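Side-chain contacts in NADP-dependent glyceraldehyde-3-phosphate dehydrogenase (Bacillus halodurans, PDB 3PRL), which probably oxidises glyceraldehyde 3-phosphate to 3-phosphoglycerate with NADP+, without phosphorylation, as a member of the aldehyde dehydrogenase family: residues D60-W65 and R150-V155; R68-R73 and D122-L127; V110-D115 and T444-D449; R118-E123 and K172-L177; V183-A188 and K197-L202. All blocks are in the same frame, centred on the assembly; numbering follows the deposited sequence.

Interaction 1 (D60-W65 and R150-V155); sequences DAQKIW and REPLGV
The backbones come closest at Gln62 and Gly154, whose CA atoms lie 6.5 Å apart, where helix 48-65 faces the break in strand 144-159 at Leu153-Gly154. Gln62 carries nearly all of the contact from the helix side. A bend at chi2 (82°) turns its terminal amide onto Gly154. There Gln62 NE2 lies 2.7 Å from Gly154 O, but the angle is too poor for this to count as a hydrogen bond, so it is a close and badly aligned polar approach. The amide carbon also packs on the glycine, with Gln62 CD 3.7 Å from Gly154 CA. At the other corner of the amide, Gln62 OE1 meets the ring of Pro152 at CB, 4.1 Å away. Gly154 has phi 143° and psi -119°, angles at which a side chain would collide with Leu153 O, a backbone shape suited to glycine. Asn181 OD1 accepts from Gly154 N, and Gln62 also touches Thr182 of the adjacent strand. With an alanine here the amide is gone, which is likely to open a gap beside Gly154 and the Pro152 ring and to leave Gly154 O without its close polar neighbour. The chemistry is thus van der Waals packing of a buried amide on glycine and proline, with a short N...O approach too badly angled to count on as a directional bond.

Interaction 2 (R68-R73 and D122-L127); sequences RPIHER and DEALRL
Ile70 reaches across from the first turn of helix 70-86 to Ala124 and Leu125, and these three residues form the close part of the contact. With CG1 anti to the backbone N (chi1 169°), the longer branch of Ile70 spans the gap, and its CD1 rests 4.0 Å from Ala124 CB. One carbon further back, Ile70 CG1 meets Leu125 CD2 at 4.1 Å. Leu125 CD2 also lies 4.3 Å from His71 CA, so Leu125 spans two successive residues of the helix. All these separations are ordinary apolar contact distances. The other side is looser: the imidazole of His71 takes little part, and both Ile70 and His71 remain partly exposed. Here a neighbouring chain joins in, since Asp135 of the third subunit accepts from His71 N and packs on Ile70 and Leu125, while Gln136 of that subunit donates to Leu125 O. Within residues 122-127, Arg126 NH1 bonds Asp122 O at 2.8 Å with an N-H...O angle of 156°, the acceptor lying in the guanidinium plane. Arg126 and Glu123 form reciprocal salt bridges with their counterparts on the fourth subunit. The arrangement is a helix start, with Pro69 at the N-cap, packed against the type I turn Ala124-Leu127 at the C-terminal side of helix 103-124, beside subunit interfaces of the tetramer.

Interaction 3 (V110-D115 and T444-D449); sequences VSRTAD and TERGPD
Arg112 and Asp449 join helix 103-124 to the loop between strands 437-440 and 460-461 through a side-on, two-nitrogen salt bridge, part of a network with Arg446. In the ionic part, Arg112 NE donates to Asp449 OD1 at 2.9 Å, using the oxygen's syn lone pair. The straighter bond runs from Arg112 NH2 to Asp449 OD2, 3.0 Å long with an N-H...O angle of 166°. The two flat groups are not coplanar: their planes stand 44° apart. Arg446 NE adds a long ion pair to Asp449 OD2, 3.8 Å, and its NH1 forms a salt bridge with Glu259, a predicted active-site residue. A methionine in place of Arg112 would probably leave both carboxylate oxygens of Asp449 without their partners on the helix. Non-ionic packing is slight. A CB on Gly447 would sit only 3.2 Å from Arg112 NH2. As it is, Arg112 NH2 lies 3.7 Å from Gly447 N and approaches Arg446 CD at 4.3 Å.

Interaction 4 (R118-E123 and K172-L177); sequences RHTADE and KIAPAL
Thr120 OG1 hydrogen-bonds back to Ile116 O in its own helix, 103-124, which leaves CG2 to meet Ala174 and Pro175 of helix 167-178. A single methyl makes this contact. Thr120 CG2 sits 3.6 Å from Pro175 N and equally close to Pro175 CA, touching the proline where its ring joins the main chain. Around that point Thr120 CG2 also reaches Pro175 CD at 3.8 Å and Ala174 CB at 3.9 Å. The first torsion divides the labour: OG1 lies beside the backbone N (chi1 -68°), while CG2 is left to point across. Helix 167-178 links strands 144-159 and 182-186, parallel neighbours in one sheet, as the helix of a beta-alpha-beta crossover in the Rossmann-like coenzyme domain. Helix 103-124 packs against it, so that the CA atoms of Thr120 and Pro175 come within 6.1 Å. The short side chains of Thr120 and Ala174 are consistent with so close an approach. Pro175 has no N-H to offer the preceding turn, and the helix is kinked there. Ile466 of helix 466-472 also touches Thr120, and the Pro175 ring packs on Met473.

Interaction 5 (V183-A188 and K197-L202); sequences VVFKPA and KMVEAL
The beta-alpha-beta unit of strand 182-186, helix 192-204 and strand 212-214 is held together here by Phe185, which packs against Met198 and Val199. The benzyl group leaves the strand anti to the backbone N (chi1 178°) and crosses to the helix. One flank of the ring meets two methyls in succession: Phe185 CD2 lies 3.7 Å from Val199 CG2, and Phe185 CE2 lies 3.8 Å from Met198 CE. Both approach obliquely. The bend at chi3 of Met198 (68°) brings Met198 CE against the ring, which it also reaches at Phe185 CZ, 4.1 Å away. Within the strand segment, Pro187 CD stands 3.9 Å above the centre of the Phe185 ring, occupying one face. Phe185 also touches Ser160, which with the next strand residue, Lys186, belongs to the NADP(+) site known for this protein and empty in this chain. The contact is wholly apolar, which implies that shape and exclusion of water, not directional bonds, seat the helix on the strand beside the coenzyme site.

Following the chain, interaction 1 opens at 60-65 and closes at 150-155, bringing helix 48-65 to strand 144-159; interaction 2 nests inside that loop, running from 68-73 to 122-127 and joining helices 70-86 and 103-124. Interaction 3 begins on helix 103-124 and closes far away at 444-449, crossing both. Interaction 4, from 118-123 to 172-177, nests within interaction 3, crosses interaction 1 and shares Asp122 and Glu123 with interaction 2. Interaction 5, a short loop from 183-188 to 197-202, nests within interaction 3 and follows the other three in series. Trp65 joins interaction 1 to interactions 2 and 4, packing on Arg73 and hydrogen-bonding through NE1 to Leu177 O, while Ile173 packs on Met198 and Phe185 of interaction 5.

Interaction 1 (D60-W65 and R150-V155)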
# COMPACT_ATOMS: atom_id res chain seq x y z
N ASP D 60 -25.98 7.67 -19.77
CA ASP D 60 -26.76 6.44 -19.88
C ASP D 60 -25.86 5.24 -20.10
O ASP D 60 -26.09 4.18 -19.54
CB ASP D 60 -27.80 6.54 -21.00
CG ASP D 60 -28.89 7.57 -20.70
OD1 ASP D 60 -29.02 8.01 -19.53
OD2 ASP D 60 -29.61 7.93 -21.64
N ALA D 61 -24.82 5.42 -20.91
CA ALA D 61 -23.85 4.36 -21.13
C ALA D 61 -22.94 4.11 -19.91
O ALA D 61 -22.43 3.01 -19.73
CB ALA D 61 -23.03 4.65 -22.37
N GLN D 62 -22.74 5.15 -19.10
CA GLN D 62 -22.02 5.03 -17.81
C GLN D 62 -22.56 3.90 -16.93
O GLN D 62 -21.79 3.20 -16.27
CB GLN D 62 -22.07 6.38 -17.06
CG GLN D 62 -22.05 6.33 -15.50
CD GLN D 62 -20.66 6.17 -14.92
OE1 GLN D 62 -20.49 5.70 -13.79
NE2 GLN D 62 -19.65 6.55 -15.69
N LYS D 63 -23.87 3.71 -16.94
CA LYS D 63 -24.50 2.71 -16.06
C LYS D 63 -24.34 1.27 -16.61
O LYS D 63 -24.39 0.30 -15.84
CB LYS D 63 -25.97 3.06 -15.79
CG LYS D 63 -26.21 4.57 -15.56
CD LYS D 63 -27.59 4.87 -14.98
CE LYS D 63 -28.03 6.30 -15.28
NZ LYS D 63 -28.61 6.45 -16.66
N ILE D 64 -24.13 1.14 -17.92
CA ILE D 64 -23.86 -0.18 -18.52
C ILE D 64 -22.36 -0.49 -18.43
O ILE D 64 -21.96 -1.55 -17.93
CB ILE D 64 -24.41 -0.27 -19.99
CG1 ILE D 64 -25.95 -0.35 -19.98
CG2 ILE D 64 -23.80 -1.47 -20.76
CD1 ILE D 64 -26.64 0.36 -21.13
N TRP D 65 -21.54 0.45 -18.88
CA TRP D 65 -20.08 0.32 -18.84
C TRP D 65 -19.50 0.02 -17.45
O TRP D 65 -18.68 -0.90 -17.30
CB TRP D 65 -19.46 1.59 -19.40
CG TRP D 65 -17.98 1.59 -19.45
CD1 TRP D 65 -17.14 2.42 -18.76
CD2 TRP D 65 -17.16 0.74 -20.25
NE1 TRP D 65 -15.83 2.13 -19.08
CE2 TRP D 65 -15.82 1.10 -19.99
CE3 TRP D 65 -17.42 -0.30 -21.15
CZ2 TRP D 65 -14.73 0.45 -20.59
CZ3 TRP D 65 -16.34 -0.94 -21.76
CH2 TRP D 65 -15.02 -0.57 -21.48
N ARG D 150 -13.00 1.57 -4.74
CA ARG D 150 -13.09 2.76 -5.59
C ARG D 150 -14.20 2.67 -6.64
O ARG D 150 -14.35 1.65 -7.32
CB ARG D 150 -11.76 3.03 -6.30
CG ARG D 150 -10.67 3.39 -5.34
CD ARG D 150 -9.89 4.56 -5.82
NE ARG D 150 -9.55 5.37 -4.68
CZ ARG D 150 -9.87 6.64 -4.51
NH1 ARG D 150 -10.51 7.33 -5.45
NH2 ARG D 150 -9.52 7.23 -3.37
N GLU D 151 -14.94 3.77 -6.79
CA GLU D 151 -16.10 3.85 -7.67
C GLU D 151 -15.86 4.98 -8.68
O GLU D 151 -15.39 6.05 -8.29
CB GLU D 151 -17.34 4.14 -6.82
CG GLU D 151 -18.63 4.57 -7.55
CD GLU D 151 -19.45 3.41 -8.12
OE1 GLU D 151 -18.88 2.40 -8.57
OE2 GLU D 151 -20.69 3.53 -8.16
N PRO D 152 -16.18 4.76 -9.97
CA PRO D 152 -16.12 5.89 -10.92
C PRO D 152 -16.93 7.09 -10.44
O PRO D 152 -17.89 6.92 -9.69
CB PRO D 152 -16.77 5.33 -12.20
CG PRO D 152 -17.28 3.93 -11.86
CD PRO D 152 -16.52 3.49 -10.64
N LEU D 153 -16.55 8.30 -10.85
CA LEU D 153 -17.33 9.48 -10.51
C LEU D 153 -18.56 9.64 -11.44
O LEU D 153 -19.60 10.13 -11.00
CB LEU D 153 -16.45 10.75 -10.54
CG LEU D 153 -15.17 10.83 -9.70
CD1 LEU D 153 -14.18 11.80 -10.34
CD2 LEU D 153 -15.45 11.25 -8.23
N GLY D 154 -18.45 9.22 -12.71
CA GLY D 154 -19.52 9.42 -13.70
C GLY D 154 -19.08 9.75 -15.13
O GLY D 154 -18.44 8.94 -15.78
N VAL D 155 -19.48 10.91 -15.62
CA VAL D 155 -19.03 11.40 -16.92
C VAL D 155 -17.88 12.38 -16.72
O VAL D 155 -18.03 13.37 -15.98
CB VAL D 155 -20.18 12.08 -17.73
CG1 VAL D 155 -19.68 12.58 -19.07
CG2 VAL D 155 -21.33 11.10 -17.96

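Interaction 2 (R68-R73 and D122-L127)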
# COMPACT_ATOMS: atom_id res chain seq x y z
N ARG D 68 -19.40 -3.46 -16.15
CA ARG D 68 -18.62 -4.47 -16.88
C ARG D 68 -17.44 -4.97 -16.05
O ARG D 68 -16.73 -4.17 -15.42
CB ARG D 68 -18.10 -3.93 -18.21
CG ARG D 68 -19.18 -3.38 -19.13
CD ARG D 68 -19.89 -4.48 -19.88
NE ARG D 68 -19.05 -5.10 -20.90
CZ ARG D 68 -18.72 -4.52 -22.05
NH1 ARG D 68 -19.13 -3.30 -22.33
NH2 ARG D 68 -17.96 -5.18 -22.93
N PRO D 69 -17.23 -6.31 -16.04
CA PRO D 69 -16.04 -6.85 -15.36
C PRO D 69 -14.79 -6.03 -15.75
O PRO D 69 -14.52 -5.85 -16.94
CB PRO D 69 -15.95 -8.28 -15.91
CG PRO D 69 -17.37 -8.65 -16.20
CD PRO D 69 -18.08 -7.37 -16.61
N ILE D 70 -14.07 -5.54 -14.75
CA ILE D 70 -12.87 -4.72 -14.95
C ILE D 70 -11.94 -5.27 -16.05
O ILE D 70 -11.43 -4.50 -16.88
CB ILE D 70 -12.12 -4.45 -13.60
CG1 ILE D 70 -10.73 -3.82 -13.82
CG2 ILE D 70 -12.02 -5.70 -12.76
CD1 ILE D 70 -10.72 -2.28 -13.90
N HIS D 71 -11.74 -6.58 -16.09
CA HIS D 71 -10.94 -7.17 -17.18
C HIS D 71 -11.48 -6.80 -18.58
O HIS D 71 -10.70 -6.61 -19.50
CB HIS D 71 -10.68 -8.68 -17.00
CG HIS D 71 -11.83 -9.56 -17.36
ND1 HIS D 71 -12.15 -9.87 -18.66
CD2 HIS D 71 -12.72 -10.22 -16.59
CE1 HIS D 71 -13.20 -10.67 -18.68
NE2 HIS D 71 -13.57 -10.89 -17.43
N GLU D 72 -12.79 -6.66 -18.70
CA GLU D 72 -13.41 -6.25 -19.97
C GLU D 72 -13.13 -4.78 -20.29
O GLU D 72 -13.04 -4.40 -21.46
CB GLU D 72 -14.93 -6.51 -19.98
CG GLU D 72 -15.33 -8.00 -20.03
CD GLU D 72 -16.84 -8.22 -20.12
OE1 GLU D 72 -17.55 -7.35 -20.67
OE2 GLU D 72 -17.32 -9.28 -19.64
N ARG D 73 -13.01 -3.96 -19.25
CA ARG D 73 -12.64 -2.56 -19.47
C ARG D 73 -11.18 -2.43 -19.91
O ARG D 73 -10.87 -1.60 -20.77
CB ARG D 73 -12.97 -1.71 -18.25
CG ARG D 73 -14.47 -1.62 -17.97
CD ARG D 73 -14.83 -0.47 -17.03
NE ARG D 73 -14.31 -0.69 -15.68
CZ ARG D 73 -15.05 -0.91 -14.60
NH1 ARG D 73 -16.37 -0.94 -14.67
NH2 ARG D 73 -14.45 -1.10 -13.44
N ASP D 122 -3.21 -1.93 -17.10
CA ASP D 122 -2.65 -2.86 -16.09
C ASP D 122 -2.74 -2.25 -14.68
O ASP D 122 -2.96 -2.96 -13.69
CB ASP D 122 -1.17 -3.23 -16.35
CG ASP D 122 -0.84 -3.51 -17.82
OD1 ASP D 122 -1.56 -4.27 -18.48
OD2 ASP D 122 0.21 -2.99 -18.29
N GLU D 123 -2.54 -0.94 -14.58
CA GLU D 123 -2.61 -0.27 -13.28
C GLU D 123 -4.02 -0.32 -12.68
O GLU D 123 -4.19 -0.41 -11.46
CB GLU D 123 -2.10 1.16 -13.36
CG GLU D 123 -1.79 1.80 -12.01
CD GLU D 123 -0.59 1.19 -11.29
OE1 GLU D 123 -0.70 0.89 -10.10
OE2 GLU D 123 0.47 1.02 -11.92
N ALA D 124 -5.03 -0.30 -13.55
CA ALA D 124 -6.41 -0.38 -13.10
C ALA D 124 -6.73 -1.75 -12.50
O ALA D 124 -7.40 -1.85 -11.47
CB ALA D 124 -7.37 -0.04 -14.21
N LEU D 125 -6.23 -2.80 -13.15
CA LEU D 125 -6.32 -4.17 -12.65
C LEU D 125 -5.78 -4.32 -11.23
O LEU D 125 -6.09 -5.29 -10.54
CB LEU D 125 -5.52 -5.11 -13.54
CG LEU D 125 -6.09 -5.61 -14.87
CD1 LEU D 125 -5.14 -6.67 -15.40
CD2 LEU D 125 -7.53 -6.15 -14.74
N ARG D 126 -4.97 -3.37 -10.79
CA ARG D 126 -4.33 -3.52 -9.48
C ARG D 126 -4.82 -2.56 -8.40
O ARG D 126 -4.18 -2.42 -7.35
CB ARG D 126 -2.82 -3.47 -9.64
CG ARG D 126 -2.28 -4.77 -10.14
CD ARG D 126 -1.23 -4.58 -11.17
NE ARG D 126 -0.84 -5.86 -11.74
CZ ARG D 126 -1.11 -6.27 -12.98
NH1 ARG D 126 -1.81 -5.51 -13.82
NH2 ARG D 126 -0.69 -7.46 -13.37
N LEU D 127 -5.95 -1.91 -8.65
CA LEU D 127 -6.54 -1.06 -7.62
C LEU D 127 -7.32 -1.92 -6.65
O LEU D 127 -8.50 -2.18 -6.83
CB LEU D 127 -7.41 0.04 -8.23
CG LEU D 127 -6.80 0.95 -9.29
CD1 LEU D 127 -7.73 2.12 -9.50
CD2 LEU D 127 -5.41 1.45 -8.93

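Interaction 3 (V110-D115 and T444-D449)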
# COMPACT_ATOMS: atom_id res chain seq x y z
N VAL D 110 2.44 9.02 -30.86
CA VAL D 110 1.52 7.88 -30.98
C VAL D 110 2.07 6.61 -30.29
O VAL D 110 1.32 5.92 -29.60
CB VAL D 110 1.15 7.56 -32.47
CG1 VAL D 110 -0.04 6.61 -32.54
CG2 VAL D 110 0.86 8.84 -33.27
N SER D 111 3.37 6.32 -30.46
CA SER D 111 4.00 5.14 -29.82
C SER D 111 3.87 5.23 -28.32
O SER D 111 3.42 4.28 -27.67
CB SER D 111 5.49 5.04 -30.14
OG SER D 111 5.72 4.94 -31.53
N ARG D 112 4.25 6.38 -27.78
CA ARG D 112 4.24 6.59 -26.34
C ARG D 112 2.81 6.52 -25.81
O ARG D 112 2.59 6.02 -24.72
CB ARG D 112 4.93 7.91 -25.96
CG ARG D 112 5.07 8.14 -24.44
CD ARG D 112 6.02 9.30 -24.10
NE ARG D 112 5.64 9.97 -22.85
CZ ARG D 112 6.19 11.09 -22.38
NH1 ARG D 112 7.18 11.69 -23.04
NH2 ARG D 112 5.75 11.62 -21.24
N THR D 113 1.86 7.03 -26.61
CA THR D 113 0.45 7.03 -26.23
C THR D 113 -0.06 5.62 -25.93
O THR D 113 -0.68 5.39 -24.88
CB THR D 113 -0.45 7.76 -27.30
OG1 THR D 113 -0.25 9.18 -27.23
CG2 THR D 113 -1.92 7.47 -27.10
N ALA D 114 0.20 4.68 -26.85
CA ALA D 114 -0.19 3.27 -26.66
C ALA D 114 0.50 2.66 -25.46
O ALA D 114 -0.07 1.82 -24.75
CB ALA D 114 0.09 2.43 -27.92
N ASP D 115 1.72 3.10 -25.21
CA ASP D 115 2.45 2.70 -24.02
C ASP D 115 1.78 3.19 -22.74
O ASP D 115 1.72 2.44 -21.76
CB ASP D 115 3.89 3.19 -24.08
CG ASP D 115 4.72 2.44 -25.12
OD1 ASP D 115 4.30 1.36 -25.60
OD2 ASP D 115 5.82 2.94 -25.44
N THR D 444 13.93 19.00 -17.17
CA THR D 444 12.57 18.78 -16.68
C THR D 444 11.78 18.04 -17.76
O THR D 444 11.99 18.24 -18.94
CB THR D 444 11.82 20.09 -16.26
OG1 THR D 444 11.82 21.02 -17.35
CG2 THR D 444 12.51 20.75 -15.09
N GLU D 445 10.88 17.16 -17.33
CA GLU D 445 10.01 16.44 -18.26
C GLU D 445 8.86 15.86 -17.49
O GLU D 445 8.96 15.63 -16.28
CB GLU D 445 10.76 15.32 -19.00
CG GLU D 445 11.00 14.08 -18.13
CD GLU D 445 11.98 13.10 -18.73
OE1 GLU D 445 11.86 12.79 -19.95
OE2 GLU D 445 12.88 12.66 -17.96
N ARG D 446 7.78 15.60 -18.20
CA ARG D 446 6.60 15.01 -17.62
C ARG D 446 6.86 13.54 -17.27
O ARG D 446 6.53 13.09 -16.18
CB ARG D 446 5.45 15.12 -18.62
CG ARG D 446 4.10 14.92 -17.99
CD ARG D 446 3.19 14.14 -18.91
NE ARG D 446 2.00 13.63 -18.23
CZ ARG D 446 0.87 14.31 -18.08
NH1 ARG D 446 -0.16 13.74 -17.46
NH2 ARG D 446 0.76 15.56 -18.53
N GLY D 447 7.47 12.81 -18.20
CA GLY D 447 7.71 11.38 -18.02
C GLY D 447 8.74 11.06 -16.95
O GLY D 447 9.12 11.93 -16.16
N PRO D 448 9.12 9.77 -16.83
CA PRO D 448 8.33 8.66 -17.36
C PRO D 448 6.92 8.73 -16.75
O PRO D 448 6.75 9.28 -15.68
CB PRO D 448 9.06 7.41 -16.86
CG PRO D 448 10.06 7.87 -15.86
CD PRO D 448 10.35 9.32 -16.17
N ASP D 449 5.93 8.17 -17.43
CA ASP D 449 4.54 8.45 -17.09
C ASP D 449 3.96 7.80 -15.82
O ASP D 449 2.87 8.15 -15.39
CB ASP D 449 3.66 8.22 -18.31
CG ASP D 449 4.03 9.18 -19.44
OD1 ASP D 449 4.64 8.72 -20.42
OD2 ASP D 449 3.76 10.39 -19.31

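Interaction 4 (R118-E123 and K172-L177)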
# COMPACT_ATOMS: atom_id res chain seq x y z
N ARG D 118 -1.60 1.13 -22.29
CA ARG D 118 -1.42 -0.25 -21.80
C ARG D 118 -1.09 -0.27 -20.32
O ARG D 118 -1.65 -1.05 -19.56
CB ARG D 118 -0.37 -1.00 -22.62
CG ARG D 118 -0.81 -1.24 -24.05
CD ARG D 118 -0.12 -2.42 -24.63
NE ARG D 118 0.23 -2.19 -26.03
CZ ARG D 118 1.37 -1.65 -26.43
NH1 ARG D 118 2.29 -1.28 -25.53
NH2 ARG D 118 1.59 -1.48 -27.72
N HIS D 119 -0.19 0.61 -19.90
CA HIS D 119 0.27 0.70 -18.52
C HIS D 119 -0.81 1.17 -17.56
O HIS D 119 -0.82 0.77 -16.39
CB HIS D 119 1.48 1.63 -18.44
CG HIS D 119 2.32 1.41 -17.22
ND1 HIS D 119 3.41 0.58 -17.21
CD2 HIS D 119 2.20 1.91 -15.97
CE1 HIS D 119 3.95 0.58 -16.00
NE2 HIS D 119 3.23 1.37 -15.23
N THR D 120 -1.69 2.05 -18.06
CA THR D 120 -2.90 2.52 -17.39
C THR D 120 -3.89 1.37 -17.20
O THR D 120 -4.48 1.23 -16.12
CB THR D 120 -3.60 3.66 -18.24
OG1 THR D 120 -2.79 4.85 -18.25
CG2 THR D 120 -4.95 4.04 -17.67
N ALA D 121 -4.14 0.63 -18.28
CA ALA D 121 -4.96 -0.59 -18.20
C ALA D 121 -4.50 -1.56 -17.09
O ALA D 121 -5.31 -1.94 -16.24
CB ALA D 121 -5.01 -1.30 -19.53
N ASP D 122 -3.21 -1.93 -17.10
CA ASP D 122 -2.65 -2.86 -16.09
C ASP D 122 -2.74 -2.25 -14.68
O ASP D 122 -2.96 -2.96 -13.69
CB ASP D 122 -1.17 -3.23 -16.35
CG ASP D 122 -0.84 -3.51 -17.82
OD1 ASP D 122 -1.56 -4.27 -18.48
OD2 ASP D 122 0.21 -2.99 -18.29
N GLU D 123 -2.54 -0.94 -14.58
CA GLU D 123 -2.61 -0.27 -13.28
C GLU D 123 -4.02 -0.32 -12.68
O GLU D 123 -4.19 -0.41 -11.46
CB GLU D 123 -2.10 1.16 -13.36
CG GLU D 123 -1.79 1.80 -12.01
CD GLU D 123 -0.59 1.19 -11.29
OE1 GLU D 123 -0.70 0.89 -10.10
OE2 GLU D 123 0.47 1.02 -11.92
N LYS D 172 -5.93 11.18 -20.50
CA LYS D 172 -7.15 11.53 -19.75
C LYS D 172 -8.26 10.54 -19.99
O LYS D 172 -8.95 10.12 -19.05
CB LYS D 172 -7.65 12.92 -20.14
CG LYS D 172 -6.70 14.04 -19.77
CD LYS D 172 -7.12 15.36 -20.42
CE LYS D 172 -6.20 16.50 -20.03
NZ LYS D 172 -4.78 16.13 -20.30
N ILE D 173 -8.45 10.17 -21.25
CA ILE D 173 -9.49 9.22 -21.63
C ILE D 173 -9.24 7.81 -21.06
O ILE D 173 -10.16 7.24 -20.48
CB ILE D 173 -9.72 9.16 -23.17
CG1 ILE D 173 -9.96 10.56 -23.74
CG2 ILE D 173 -10.93 8.25 -23.51
CD1 ILE D 173 -9.85 10.61 -25.27
N ALA D 174 -8.02 7.28 -21.17
CA ALA D 174 -7.74 5.90 -20.71
C ALA D 174 -8.04 5.66 -19.24
O ALA D 174 -8.75 4.71 -18.93
CB ALA D 174 -6.31 5.45 -21.04
N PRO D 175 -7.47 6.50 -18.32
CA PRO D 175 -7.76 6.19 -16.91
C PRO D 175 -9.22 6.33 -16.58
O PRO D 175 -9.74 5.61 -15.73
CB PRO D 175 -6.95 7.23 -16.12
CG PRO D 175 -6.36 8.23 -17.16
CD PRO D 175 -6.38 7.49 -18.48
N ALA D 176 -9.88 7.27 -17.25
CA ALA D 176 -11.31 7.52 -17.07
C ALA D 176 -12.19 6.32 -17.41
O ALA D 176 -13.04 5.91 -16.61
CB ALA D 176 -11.75 8.78 -17.84
N LEU D 177 -11.98 5.73 -18.59
CA LEU D 177 -12.84 4.63 -19.04
C LEU D 177 -12.55 3.35 -18.30
O LEU D 177 -13.47 2.58 -17.98
CB LEU D 177 -12.66 4.36 -20.53
CG LEU D 177 -12.76 5.50 -21.56
CD1 LEU D 177 -12.41 4.94 -22.92
CD2 LEU D 177 -14.12 6.16 -21.58

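Interaction 5 (V183-A188 and K197-L202)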
# COMPACT_ATOMS: atom_id res chain seq x y z
N VAL D 183 -16.69 9.38 -21.06
CA VAL D 183 -15.96 10.58 -21.44
C VAL D 183 -16.69 11.46 -22.45
O VAL D 183 -17.21 11.00 -23.48
CB VAL D 183 -14.51 10.27 -21.93
CG1 VAL D 183 -13.85 11.52 -22.44
CG2 VAL D 183 -13.66 9.67 -20.81
N VAL D 184 -16.74 12.74 -22.12
CA VAL D 184 -16.96 13.77 -23.12
C VAL D 184 -15.58 14.36 -23.44
O VAL D 184 -14.92 14.92 -22.57
CB VAL D 184 -17.96 14.82 -22.63
CG1 VAL D 184 -18.09 15.95 -23.64
CG2 VAL D 184 -19.30 14.17 -22.44
N PHE D 185 -15.14 14.15 -24.69
CA PHE D 185 -13.82 14.56 -25.16
C PHE D 185 -13.89 15.83 -26.02
O PHE D 185 -14.52 15.84 -27.09
CB PHE D 185 -13.17 13.43 -25.98
CG PHE D 185 -11.80 13.79 -26.57
CD1 PHE D 185 -10.87 14.54 -25.84
CD2 PHE D 185 -11.44 13.34 -27.85
CE1 PHE D 185 -9.63 14.88 -26.37
CE2 PHE D 185 -10.18 13.66 -28.38
CZ PHE D 185 -9.27 14.43 -27.64
N LYS D 186 -13.22 16.88 -25.56
CA LYS D 186 -13.08 18.13 -26.35
C LYS D 186 -11.61 18.43 -26.68
O LYS D 186 -10.90 18.96 -25.83
CB LYS D 186 -13.72 19.33 -25.62
CG LYS D 186 -13.61 20.71 -26.37
CD LYS D 186 -13.82 20.58 -27.89
CE LYS D 186 -13.11 21.67 -28.69
NZ LYS D 186 -12.70 21.17 -30.05
N PRO D 187 -11.16 18.09 -27.91
CA PRO D 187 -9.77 18.41 -28.28
C PRO D 187 -9.56 19.90 -28.48
O PRO D 187 -10.51 20.61 -28.73
CB PRO D 187 -9.59 17.71 -29.64
CG PRO D 187 -10.96 17.49 -30.16
CD PRO D 187 -11.85 17.33 -28.97
N ALA D 188 -8.32 20.38 -28.37
CA ALA D 188 -8.02 21.71 -28.89
C ALA D 188 -8.40 21.68 -30.37
O ALA D 188 -8.20 20.66 -31.06
CB ALA D 188 -6.56 22.02 -28.73
N LYS D 197 -8.91 11.05 -35.16
CA LYS D 197 -8.25 9.82 -35.61
C LYS D 197 -7.86 8.92 -34.44
O LYS D 197 -7.98 7.70 -34.54
CB LYS D 197 -7.00 10.11 -36.47
CG LYS D 197 -7.30 10.52 -37.90
CD LYS D 197 -7.85 9.36 -38.71
CE LYS D 197 -8.36 9.81 -40.07
NZ LYS D 197 -9.20 8.74 -40.68
N MET D 198 -7.41 9.51 -33.34
CA MET D 198 -7.16 8.71 -32.14
C MET D 198 -8.42 8.00 -31.66
O MET D 198 -8.39 6.80 -31.36
CB MET D 198 -6.57 9.56 -31.01
CG MET D 198 -6.40 8.79 -29.71
SD MET D 198 -6.23 9.88 -28.30
CE MET D 198 -7.88 10.61 -28.23
N VAL D 199 -9.53 8.75 -31.61
CA VAL D 199 -10.82 8.21 -31.12
C VAL D 199 -11.38 7.14 -32.03
O VAL D 199 -11.98 6.17 -31.58
CB VAL D 199 -11.86 9.33 -30.88
CG1 VAL D 199 -13.30 8.78 -30.86
CG2 VAL D 199 -11.56 10.02 -29.57
N GLU D 200 -11.19 7.34 -33.33
CA GLU D 200 -11.56 6.35 -34.34
C GLU D 200 -11.03 4.95 -34.03
O GLU D 200 -11.76 3.96 -34.12
CB GLU D 200 -11.05 6.79 -35.70
CG GLU D 200 -11.90 7.84 -36.37
CD GLU D 200 -11.57 8.01 -37.84
OE1 GLU D 200 -11.24 7.01 -38.51
OE2 GLU D 200 -11.63 9.17 -38.31
N ALA D 201 -9.74 4.90 -33.69
CA ALA D 201 -9.08 3.65 -33.29
C ALA D 201 -9.75 3.01 -32.07
O ALA D 201 -9.80 1.80 -31.97
CB ALA D 201 -7.58 3.89 -33.03
N LEU D 202 -10.29 3.83 -31.17
CA LEU D 202 -10.99 3.33 -29.97
C LEU D 202 -12.34 2.72 -30.36
O LEU D 202 -12.75 1.68 -29.82
CB LEU D 202 -11.22 4.48 -28.97
CG LEU D 202 -11.31 4.23 -27.46
CD1 LEU D 202 -11.27 5.56 -26.75
CD2 LEU D 202 -12.53 3.46 -27.06